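Local structure of inactive dihydroorotase-like domain (Chaetomium thermophilum, 5NNL) at residues W207-F216 with R254-L264. The protein is an inactive dihydroorotase-like domain, probably with the alpha/beta-barrel fold of the amidohydrolase superfamily. Numbering follows the deposited sequence.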
ATOM      1  N   TRP A 207       3.515  -0.953  17.591  1.00 30.55           N
ATOM      2  CA  TRP A 207       3.598  -2.358  17.974  1.00 30.89           C
ATOM      3  C   TRP A 207       2.577  -2.710  19.045  1.00 32.76           C
ATOM      4  O   TRP A 207       2.078  -3.843  19.080  1.00 35.61           O
ATOM      5  CB  TRP A 207       5.011  -2.686  18.453  1.00 30.76           C
ATOM      6  CG  TRP A 207       5.955  -2.926  17.318  1.00 33.12           C
ATOM      7  CD1 TRP A 207       6.836  -2.035  16.774  1.00 33.05           C
ATOM      8  CD2 TRP A 207       6.100  -4.139  16.574  1.00 29.92           C
ATOM      9  NE1 TRP A 207       7.522  -2.623  15.736  1.00 33.20           N
ATOM     10  CE2 TRP A 207       7.088  -3.915  15.594  1.00 32.40           C
ATOM     11  CE3 TRP A 207       5.492  -5.395  16.645  1.00 32.70           C
ATOM     12  CZ2 TRP A 207       7.482  -4.903  14.691  1.00 32.04           C
ATOM     13  CZ3 TRP A 207       5.882  -6.373  15.748  1.00 36.11           C
ATOM     14  CH2 TRP A 207       6.868  -6.122  14.785  1.00 33.13           C
ATOM     15  N   GLU A 208       2.237  -1.760  19.911  1.00 32.90           N
ATOM     16  CA  GLU A 208       1.268  -2.002  20.971  1.00 34.81           C
ATOM     17  C   GLU A 208      -0.173  -1.843  20.511  1.00 34.28           C
ATOM     18  O   GLU A 208      -1.085  -2.072  21.312  1.00 39.69           O
ATOM     19  CB  GLU A 208       1.537  -1.059  22.142  1.00 36.34           C
ATOM     20  CG  GLU A 208       2.849  -1.326  22.850  1.00 42.88           C
ATOM     21  CD  GLU A 208       3.129  -0.310  23.932  1.00 44.45           C
ATOM     22  OE1 GLU A 208       2.316   0.627  24.080  1.00 45.92           O
ATOM     23  OE2 GLU A 208       4.157  -0.446  24.628  1.00 47.29           O
ATOM     24  N   HIS A 209      -0.403  -1.447  19.256  1.00 29.69           N
ATOM     25  CA  HIS A 209      -1.754  -1.317  18.721  1.00 33.09           C
ATOM     26  C   HIS A 209      -1.994  -2.226  17.520  1.00 30.71           C
ATOM     27  O   HIS A 209      -2.886  -1.955  16.710  1.00 30.06           O
ATOM     28  CB  HIS A 209      -2.043   0.137  18.346  1.00 34.07           C
ATOM     29  CG  HIS A 209      -2.260   1.029  19.527  1.00 32.48           C
ATOM     30  ND1 HIS A 209      -1.222   1.535  20.277  1.00 35.45           N
ATOM     31  CD2 HIS A 209      -3.397   1.490  20.100  1.00 33.69           C
ATOM     32  CE1 HIS A 209      -1.708   2.278  21.256  1.00 33.85           C
ATOM     33  NE2 HIS A 209      -3.027   2.266  21.171  1.00 35.46           N
ATOM     34  N   LEU A 210      -1.223  -3.300  17.387  1.00 29.66           N
ATOM     35  CA  LEU A 210      -1.418  -4.224  16.274  1.00 34.08           C
ATOM     36  C   LEU A 210      -2.863  -4.688  16.105  1.00 31.30           C
ATOM     37  O   LEU A 210      -3.299  -4.830  14.953  1.00 30.77           O
ATOM     38  CB  LEU A 210      -0.484  -5.430  16.437  1.00 31.45           C
ATOM     39  CG  LEU A 210       1.006  -5.133  16.260  1.00 33.24           C
ATOM     40  CD1 LEU A 210       1.837  -6.365  16.603  1.00 39.54           C
ATOM     41  CD2 LEU A 210       1.313  -4.670  14.857  1.00 37.73           C
ATOM     42  N   PRO A 211      -3.636  -4.956  17.163  1.00 32.86           N
ATOM     43  CA  PRO A 211      -5.062  -5.272  16.952  1.00 33.16           C
ATOM     44  C   PRO A 211      -5.820  -4.165  16.245  1.00 38.23           C
ATOM     45  O   PRO A 211      -6.785  -4.444  15.520  1.00 41.73           O
ATOM     46  CB  PRO A 211      -5.585  -5.489  18.381  1.00 38.39           C
ATOM     47  CG  PRO A 211      -4.379  -5.875  19.165  1.00 37.78           C
ATOM     48  CD  PRO A 211      -3.246  -5.099  18.573  1.00 35.26           C
ATOM     49  N   ILE A 212      -5.404  -2.913  16.432  1.00 35.78           N
ATOM     50  CA  ILE A 212      -6.079  -1.778  15.812  1.00 35.75           C
ATOM     51  C   ILE A 212      -5.685  -1.636  14.350  1.00 32.97           C
ATOM     52  O   ILE A 212      -6.453  -1.100  13.546  1.00 29.98           O
ATOM     53  CB  ILE A 212      -5.759  -0.493  16.599  1.00 34.46           C
ATOM     54  CG1 ILE A 212      -6.198  -0.631  18.061  1.00 34.58           C
ATOM     55  CG2 ILE A 212      -6.383   0.742  15.936  1.00 36.44           C
ATOM     56  CD1 ILE A 212      -7.607  -1.158  18.262  1.00 36.91           C
ATOM     57  N   ILE A 213      -4.493  -2.091  13.984  1.00 33.26           N
ATOM     58  CA  ILE A 213      -4.013  -1.964  12.614  1.00 31.47           C
ATOM     59  C   ILE A 213      -4.610  -3.102  11.796  1.00 31.48           C
ATOM     60  O   ILE A 213      -4.371  -4.280  12.082  1.00 30.73           O
ATOM     61  CB  ILE A 213      -2.479  -1.976  12.569  1.00 30.87           C
ATOM     62  CG1 ILE A 213      -1.919  -0.915  13.524  1.00 33.57           C
ATOM     63  CG2 ILE A 213      -1.987  -1.727  11.152  1.00 29.40           C
ATOM     64  CD1 ILE A 213      -0.426  -0.980  13.729  1.00 30.35           C
ATOM     65  N   ASP A 214      -5.401  -2.751  10.786  1.00 31.01           N
ATOM     66  CA  ASP A 214      -6.109  -3.737   9.981  1.00 30.13           C
ATOM     67  C   ASP A 214      -5.269  -4.275   8.832  1.00 28.07           C
ATOM     68  O   ASP A 214      -5.434  -5.439   8.450  1.00 28.08           O
ATOM     69  CB  ASP A 214      -7.398  -3.120   9.426  1.00 31.53           C
ATOM     70  CG  ASP A 214      -8.312  -2.603  10.522  1.00 33.59           C
ATOM     71  OD1 ASP A 214      -8.905  -3.426  11.253  1.00 35.53           O
ATOM     72  OD2 ASP A 214      -8.413  -1.367  10.678  1.00 33.34           O
ATOM     73  N   VAL A 215      -4.353  -3.466   8.294  1.00 27.04           N
ATOM     74  CA  VAL A 215      -3.664  -3.779   7.049  1.00 27.31           C
ATOM     75  C   VAL A 215      -2.204  -3.354   7.131  1.00 26.22           C
ATOM     76  O   VAL A 215      -1.863  -2.339   7.744  1.00 23.57           O
ATOM     77  CB  VAL A 215      -4.350  -3.082   5.850  1.00 26.49           C
ATOM     78  CG1 VAL A 215      -3.571  -3.310   4.554  1.00 27.11           C
ATOM     79  CG2 VAL A 215      -5.784  -3.555   5.704  1.00 30.10           C
ATOM     80  N   PHE A 216      -1.341  -4.141   6.494  1.00 23.47           N
ATOM     81  CA  PHE A 216       0.021  -3.727   6.193  1.00 25.01           C
ATOM     82  C   PHE A 216       0.095  -3.312   4.731  1.00 28.30           C
ATOM     83  O   PHE A 216      -0.479  -3.972   3.860  1.00 28.16           O
ATOM     84  CB  PHE A 216       1.027  -4.854   6.446  1.00 27.89           C
ATOM     85  CG  PHE A 216       1.307  -5.128   7.900  1.00 27.90           C
ATOM     86  CD1 PHE A 216       1.444  -4.095   8.813  1.00 27.31           C
ATOM     87  CD2 PHE A 216       1.452  -6.428   8.345  1.00 28.74           C
ATOM     88  CE1 PHE A 216       1.711  -4.362  10.140  1.00 31.16           C
ATOM     89  CE2 PHE A 216       1.720  -6.697   9.669  1.00 28.60           C
ATOM     90  CZ  PHE A 216       1.850  -5.670  10.566  1.00 26.24           C
ATOM     91  N   ARG A 254       7.393 -12.114  17.547  1.00 37.91           N
ATOM     92  CA  ARG A 254       6.667 -10.855  17.678  1.00 37.42           C
ATOM     93  C   ARG A 254       5.355 -10.840  16.904  1.00 37.26           C
ATOM     94  O   ARG A 254       4.462 -10.055  17.240  1.00 34.38           O
ATOM     95  CB  ARG A 254       7.535  -9.684  17.201  1.00 38.35           C
ATOM     96  CG  ARG A 254       8.729  -9.397  18.100  1.00 42.83           C
ATOM     97  CD  ARG A 254       9.069  -7.914  18.146  1.00 42.61           C
ATOM     98  NE  ARG A 254       9.936  -7.503  17.047  1.00 43.24           N
ATOM     99  CZ  ARG A 254      10.168  -6.236  16.712  1.00 37.95           C
ATOM    100  NH1 ARG A 254       9.585  -5.252  17.382  1.00 39.93           N
ATOM    101  NH2 ARG A 254      10.977  -5.952  15.703  1.00 37.93           N
ATOM    102  N   LEU A 255       5.221 -11.681  15.882  1.00 34.35           N
ATOM    103  CA  LEU A 255       4.010 -11.747  15.079  1.00 34.12           C
ATOM    104  C   LEU A 255       3.655 -13.206  14.840  1.00 32.96           C
ATOM    105  O   LEU A 255       4.495 -14.098  14.979  1.00 34.05           O
ATOM    106  CB  LEU A 255       4.182 -11.028  13.732  1.00 31.55           C
ATOM    107  CG  LEU A 255       4.325  -9.507  13.748  1.00 36.00           C
ATOM    108  CD1 LEU A 255       4.565  -8.999  12.338  1.00 31.27           C
ATOM    109  CD2 LEU A 255       3.094  -8.839  14.354  1.00 35.01           C
ATOM    110  N   THR A 256       2.399 -13.441  14.476  1.00 34.95           N
ATOM    111  CA  THR A 256       1.939 -14.759  14.075  1.00 33.68           C
ATOM    112  C   THR A 256       1.687 -14.781  12.575  1.00 33.79           C
ATOM    113  O   THR A 256       1.411 -13.748  11.956  1.00 34.50           O
ATOM    114  CB  THR A 256       0.660 -15.165  14.814  1.00 36.14           C
ATOM    115  OG1 THR A 256      -0.416 -14.293  14.443  1.00 33.86           O
ATOM    116  CG2 THR A 256       0.872 -15.114  16.320  1.00 34.93           C
ATOM    117  N   VAL A 257       1.782 -15.978  11.993  1.00 32.67           N
ATOM    118  CA  VAL A 257       1.541 -16.124  10.562  1.00 32.34           C
ATOM    119  C   VAL A 257       0.149 -15.625  10.205  1.00 29.33           C
ATOM    120  O   VAL A 257      -0.037 -14.935   9.196  1.00 27.96           O
ATOM    121  CB  VAL A 257       1.751 -17.588  10.132  1.00 34.42           C
ATOM    122  CG1 VAL A 257       1.332 -17.802   8.679  1.00 34.99           C
ATOM    123  CG2 VAL A 257       3.201 -17.975  10.317  1.00 34.52           C
ATOM    124  N   ASP A 258      -0.850 -15.958  11.026  1.00 28.23           N
ATOM    125  CA  ASP A 258      -2.218 -15.569  10.701  1.00 30.62           C
ATOM    126  C   ASP A 258      -2.388 -14.055  10.736  1.00 27.87           C
ATOM    127  O   ASP A 258      -3.105 -13.489   9.903  1.00 26.03           O
ATOM    128  CB  ASP A 258      -3.209 -16.228  11.654  1.00 32.94           C
ATOM    129  CG  ASP A 258      -4.645 -16.002  11.234  1.00 31.82           C
ATOM    130  OD1 ASP A 258      -5.058 -16.558  10.194  1.00 32.63           O
ATOM    131  OD2 ASP A 258      -5.364 -15.263  11.938  1.00 32.22           O
ATOM    132  N   TYR A 259      -1.755 -13.381  11.698  1.00 28.95           N
ATOM    133  CA  TYR A 259      -1.789 -11.923  11.705  1.00 29.06           C
ATOM    134  C   TYR A 259      -1.247 -11.369  10.394  1.00 28.47           C
ATOM    135  O   TYR A 259      -1.886 -10.535   9.744  1.00 27.06           O
ATOM    136  CB  TYR A 259      -0.994 -11.371  12.890  1.00 29.34           C
ATOM    137  CG  TYR A 259      -1.115  -9.872  13.010  1.00 27.29           C
ATOM    138  CD1 TYR A 259      -0.278  -9.029  12.290  1.00 29.27           C
ATOM    139  CD2 TYR A 259      -2.080  -9.297  13.824  1.00 28.59           C
ATOM    140  CE1 TYR A 259      -0.389  -7.659  12.382  1.00 29.83           C
ATOM    141  CE2 TYR A 259      -2.200  -7.921  13.926  1.00 31.44           C
ATOM    142  CZ  TYR A 259      -1.350  -7.107  13.199  1.00 31.12           C
ATOM    143  OH  TYR A 259      -1.453  -5.739  13.285  1.00 31.79           O
ATOM    144  N   VAL A 260      -0.067 -11.831   9.988  1.00 27.07           N
ATOM    145  CA  VAL A 260       0.521 -11.388   8.730  1.00 29.22           C
ATOM    146  C   VAL A 260      -0.428 -11.672   7.572  1.00 30.34           C
ATOM    147  O   VAL A 260      -0.644 -10.821   6.700  1.00 27.57           O
ATOM    148  CB  VAL A 260       1.889 -12.058   8.522  1.00 28.99           C
ATOM    149  CG1 VAL A 260       2.462 -11.700   7.173  1.00 28.98           C
ATOM    150  CG2 VAL A 260       2.845 -11.639   9.633  1.00 29.30           C
ATOM    151  N   LYS A 261      -1.007 -12.875   7.543  1.00 28.42           N
ATOM    152  CA  LYS A 261      -1.911 -13.226   6.451  1.00 28.15           C
ATOM    153  C   LYS A 261      -3.117 -12.296   6.419  1.00 28.65           C
ATOM    154  O   LYS A 261      -3.482 -11.771   5.361  1.00 27.70           O
ATOM    155  CB  LYS A 261      -2.366 -14.681   6.573  1.00 30.74           C
ATOM    156  CG  LYS A 261      -3.192 -15.149   5.374  1.00 32.14           C
ATOM    157  CD  LYS A 261      -3.589 -16.617   5.465  1.00 36.74           C
ATOM    158  CE  LYS A 261      -4.855 -16.812   6.283  1.00 36.65           C
ATOM    159  NZ  LYS A 261      -6.074 -16.354   5.557  1.00 42.65           N
ATOM    160  N   THR A 262      -3.748 -12.072   7.574  1.00 27.81           N
ATOM    161  CA  THR A 262      -4.925 -11.210   7.604  1.00 30.61           C
ATOM    162  C   THR A 262      -4.573  -9.786   7.193  1.00 28.63           C
ATOM    163  O   THR A 262      -5.374  -9.107   6.541  1.00 31.96           O
ATOM    164  CB  THR A 262      -5.564 -11.214   8.995  1.00 28.90           C
ATOM    165  OG1 THR A 262      -4.588 -10.848   9.974  1.00 29.73           O
ATOM    166  CG2 THR A 262      -6.144 -12.580   9.333  1.00 28.97           C
ATOM    167  N   ARG A 263      -3.381  -9.313   7.561  1.00 27.34           N
ATOM    168  CA  ARG A 263      -2.988  -7.946   7.245  1.00 27.99           C
ATOM    169  C   ARG A 263      -2.531  -7.776   5.801  1.00 27.41           C
ATOM    170  O   ARG A 263      -2.465  -6.638   5.321  1.00 26.87           O
ATOM    171  CB  ARG A 263      -1.887  -7.487   8.206  1.00 26.01           C
ATOM    172  CG  ARG A 263      -2.421  -6.780   9.445  1.00 26.83           C
ATOM    173  CD  ARG A 263      -3.482  -7.601  10.164  1.00 29.48           C
ATOM    174  NE  ARG A 263      -4.122  -6.843  11.233  1.00 33.15           N
ATOM    175  CZ  ARG A 263      -5.024  -7.347  12.068  1.00 30.78           C
ATOM    176  NH1 ARG A 263      -5.388  -8.616  11.968  1.00 30.45           N
ATOM    177  NH2 ARG A 263      -5.553  -6.583  13.011  1.00 29.90           N
ATOM    178  N   LEU A 264      -2.225  -8.867   5.097  1.00 26.93           N
ATOM    179  CA  LEU A 264      -1.801  -8.803   3.703  1.00 27.47           C
ATOM    180  C   LEU A 264      -2.746  -9.546   2.766  1.00 27.26           C
ATOM    181  O   LEU A 264      -2.419  -9.725   1.585  1.00 25.01           O
ATOM    182  CB  LEU A 264      -0.376  -9.347   3.559  1.00 26.62           C
ATOM    183  CG  LEU A 264       0.735  -8.444   4.097  1.00 25.26           C
ATOM    184  CD1 LEU A 264       2.095  -9.119   3.978  1.00 27.36           C
ATOM    185  CD2 LEU A 264       0.753  -7.090   3.380  1.00 25.56           C
TER
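R263 reaches from helix 257-271 to the backbone of the segment 207-216. Its CB packs 3.5 Å from CD2 of F216, and CG lies over one face of that ring in a CH-pi contact. The bend at chi2 (53°) turns the chain there, and CD passes 3.4 Å from the D214 carbonyl O. NE and NH2 both hydrogen-bond to I213 O, side-on, at 2.7 and 2.8 Å; the bonds are bent, as expected when one oxygen takes both, and the oxygen is nearly in the guanidinium plane. NH1 bonds OG1 of the adjacent T262, so the group is held at two edges, while CE2 of the Y259 ring lies over the centre of the guanidinium, 3.4 Å above its plane. The hydroxyl OH of Y259 donates to L210 O at 2.6 Å, and CE1 of the same ring meets CZ of F216. F216 N donates to R263 O at 3.0 Å. Further out, the R254 guanidinium covers the six-membered ring of W207 in a cation-pi stack, planes 20° apart, NH1 3.3 Å from CE2; L255 CD2 touches both W207 and L210. Helix 257-271 thus packs against the last parallel strand, 215-217, and, through L264 on L9, the first, 3-11, consistent with an outer helix where an alpha/beta barrel closes.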